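Local coordinates for phosphate-binding protein (Xanthomonas axonopodis pv. citri, PDB 5UB3), which is a periplasmic binding protein of the phosphonate-binding family, which probably acts as a sensor paired with a diguanylate cyclase, at residues L83-G89 against F249-R255. Numbering follows the deposited sequence.
Sequences LMTERGG and FDTTGFR
M84 and R255 form one end of an antiparallel strand pair, 83-87 against 251-255, interrupted by a classic beta bulge. The pair lies in one lobe of the periplasmic binding protein fold, and strand 209-217 runs along the other side of 79-87.

Backbone bonds set the register. M84 and R255 bond in both directions, and E86 N donates to G253 O at 2.8 Å. At the bulge T252 and G253 both face E86. E86 O takes a near-straight bond from T252 N (2.9 Å) and a weak one from G253 N. Beyond the strand, G88 N donates to D250 O as the chain turns at two glycines with positive phi.

Around the F254 ring, T251 CG2 sits over one face, near the rim, while T85 OG1 lies at the ring edge and hydrogen-bonds to E214 OE2. L83 CD1 packs on F254 CB at 3.9 Å, and helix 222-235 covers both residues.

Both arginines lay a guanidinium face on a CB. M84 CB lies over one face of the R255 guanidinium, offset toward its rim. A water donates to M84 O and accepts a weak bond from R255 NH1. F249 CB lies over one face of the R87 guanidinium, 3.8 Å from R87 NE; R87 NH2 hydrogen-bonds to S64 OG. One water accepts from R87 NE and donates to T251 OG1, whose hydroxyl also hydrogen-bonds to F248 O.

Two hydrogen bonds grip the T252 hydroxyl. With chi1 at 48°, OG1 lies between backbone N and carbonyl carbon, where it accepts from G89 N at 2.9 Å and donates to the anti lone pair of E86 OE2 at 2.7 Å.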
loop_
_atom_site.group_PDB
_atom_site.type_symbol
_atom_site.label_atom_id
_atom_site.label_comp_id
_atom_site.label_asym_id
_atom_site.label_seq_id
_atom_site.Cartn_x
_atom_site.Cartn_y
_atom_site.Cartn_z
ATOM N N LEU A 83 12.507 -8.156 -2.851
ATOM C CA LEU A 83 12.466 -8.710 -1.489
ATOM C C LEU A 83 11.078 -8.547 -0.935
ATOM O O LEU A 83 10.407 -7.589 -1.277
ATOM C CB LEU A 83 13.432 -7.970 -0.539
ATOM C CG LEU A 83 14.913 -8.235 -0.739
ATOM C CD1 LEU A 83 15.766 -7.297 0.086
ATOM C CD2 LEU A 83 15.215 -9.705 -0.474
ATOM N N MET A 84 10.596 -9.491 -0.141
ATOM C CA MET A 84 9.384 -9.288 0.641
ATOM C C MET A 84 9.778 -8.531 1.893
ATOM O O MET A 84 10.847 -8.739 2.440
ATOM C CB MET A 84 8.679 -10.608 1.011
ATOM C CG MET A 84 8.296 -11.445 -0.164
ATOM S SD MET A 84 7.254 -10.642 -1.385
ATOM C CE MET A 84 5.808 -10.268 -0.353
ATOM N N THR A 85 8.916 -7.620 2.321
ATOM C CA THR A 85 9.224 -6.662 3.351
ATOM C C THR A 85 8.279 -6.839 4.517
ATOM O O THR A 85 7.053 -6.960 4.342
ATOM C CB THR A 85 9.187 -5.220 2.798
ATOM O OG1 THR A 85 10.026 -5.199 1.646
ATOM C CG2 THR A 85 9.611 -4.179 3.793
ATOM N N GLU A 86 8.877 -6.826 5.711
ATOM C CA GLU A 86 8.136 -6.955 6.966
ATOM C C GLU A 86 8.166 -5.595 7.593
ATOM O O GLU A 86 9.244 -4.997 7.781
ATOM C CB GLU A 86 8.863 -7.973 7.860
ATOM C CG GLU A 86 8.098 -8.338 9.102
ATOM C CD GLU A 86 8.974 -9.177 10.022
ATOM O OE1 GLU A 86 9.117 -10.401 9.732
ATOM O OE2 GLU A 86 9.515 -8.549 10.971
ATOM N N ARG A 87 6.996 -5.088 7.921
ATOM C CA ARG A 87 6.866 -3.821 8.581
ATOM C C ARG A 87 6.175 -3.970 9.944
ATOM O O ARG A 87 5.175 -4.683 10.104
ATOM C CB ARG A 87 6.082 -2.860 7.697
ATOM C CG ARG A 87 6.790 -2.457 6.407
ATOM C CD ARG A 87 5.949 -1.526 5.580
ATOM N NE ARG A 87 6.606 -1.156 4.327
ATOM C CZ ARG A 87 6.021 -0.462 3.348
ATOM N NH1 ARG A 87 4.730 -0.025 3.437
ATOM N NH2 ARG A 87 6.761 -0.206 2.264
ATOM N N GLY A 88 6.697 -3.242 10.916
ATOM C CA GLY A 88 6.250 -3.353 12.302
ATOM C C GLY A 88 6.122 -4.755 12.840
ATOM O O GLY A 88 5.162 -5.037 13.517
ATOM N N GLY A 89 7.038 -5.639 12.489
ATOM C CA GLY A 89 6.964 -7.033 12.872
ATOM C C GLY A 89 5.938 -7.912 12.158
ATOM O O GLY A 89 5.810 -9.094 12.489
ATOM N N PHE A 249 9.428 3.110 7.293
ATOM C CA PHE A 249 8.099 2.493 7.539
ATOM C C PHE A 249 8.183 1.386 8.559
ATOM O O PHE A 249 7.442 0.385 8.493
ATOM C CB PHE A 249 7.571 1.972 6.224
ATOM C CG PHE A 249 7.821 2.927 5.106
ATOM C CD1 PHE A 249 7.242 4.185 5.146
ATOM C CD2 PHE A 249 8.724 2.632 4.088
ATOM C CE1 PHE A 249 7.515 5.122 4.161
ATOM C CE2 PHE A 249 8.978 3.544 3.081
ATOM C CZ PHE A 249 8.365 4.795 3.110
ATOM N N ASP A 250 9.113 1.580 9.485
ATOM C CA ASP A 250 9.394 0.625 10.561
ATOM C C ASP A 250 9.667 -0.727 10.000
ATOM O O ASP A 250 9.050 -1.714 10.363
ATOM C CB ASP A 250 8.266 0.621 11.573
ATOM C CG ASP A 250 8.623 -0.138 12.851
ATOM O OD1 ASP A 250 9.781 -0.266 13.231
ATOM O OD2 ASP A 250 7.718 -0.660 13.453
ATOM N N THR A 251 10.587 -0.783 9.060
ATOM C CA THR A 251 10.911 -2.087 8.444
ATOM C C THR A 251 11.691 -2.936 9.446
ATOM O O THR A 251 12.649 -2.487 10.024
ATOM C CB THR A 251 11.669 -1.910 7.130
ATOM O OG1 THR A 251 10.799 -1.216 6.197
ATOM C CG2 THR A 251 12.125 -3.254 6.579
ATOM N N THR A 252 11.202 -4.119 9.705
ATOM C CA THR A 252 11.753 -4.994 10.738
ATOM C C THR A 252 12.329 -6.234 10.093
ATOM O O THR A 252 12.900 -7.097 10.775
ATOM C CB THR A 252 10.676 -5.419 11.739
ATOM O OG1 THR A 252 9.509 -5.864 11.031
ATOM C CG2 THR A 252 10.285 -4.267 12.667
ATOM N N GLY A 253 12.170 -6.359 8.783
ATOM C CA GLY A 253 12.655 -7.530 8.100
ATOM C C GLY A 253 12.555 -7.436 6.605
ATOM O O GLY A 253 11.664 -6.796 6.071
ATOM N N PHE A 254 13.454 -8.130 5.929
ATOM C CA PHE A 254 13.300 -8.390 4.506
ATOM C C PHE A 254 13.533 -9.835 4.295
ATOM O O PHE A 254 14.339 -10.485 5.024
ATOM C CB PHE A 254 14.376 -7.704 3.662
ATOM C CG PHE A 254 14.323 -6.223 3.667
ATOM C CD1 PHE A 254 13.318 -5.549 2.977
ATOM C CD2 PHE A 254 15.311 -5.491 4.332
ATOM C CE1 PHE A 254 13.298 -4.174 2.942
ATOM C CE2 PHE A 254 15.236 -4.114 4.350
ATOM C CZ PHE A 254 14.237 -3.453 3.658
ATOM N N ARG A 255 12.922 -10.380 3.265
ATOM C CA ARG A 255 13.252 -11.711 2.961
ATOM C C ARG A 255 13.119 -12.048 1.478
ATOM O O ARG A 255 12.440 -11.322 0.714
ATOM C CB ARG A 255 12.496 -12.640 3.905
ATOM C CG ARG A 255 11.098 -12.891 3.557
ATOM C CD ARG A 255 10.273 -13.569 4.694
ATOM N NE ARG A 255 9.000 -13.707 3.973
ATOM C CZ ARG A 255 8.009 -12.804 3.872
ATOM N NH1 ARG A 255 7.970 -11.648 4.592
ATOM N NH2 ARG A 255 7.006 -13.105 3.033
HETATM O O HOH W 1 10.154 -9.997 5.098
HETATM O O HOH W 2 5.695 -9.129 3.813
HETATM O O HOH W 3 9.295 -0.773 3.964
#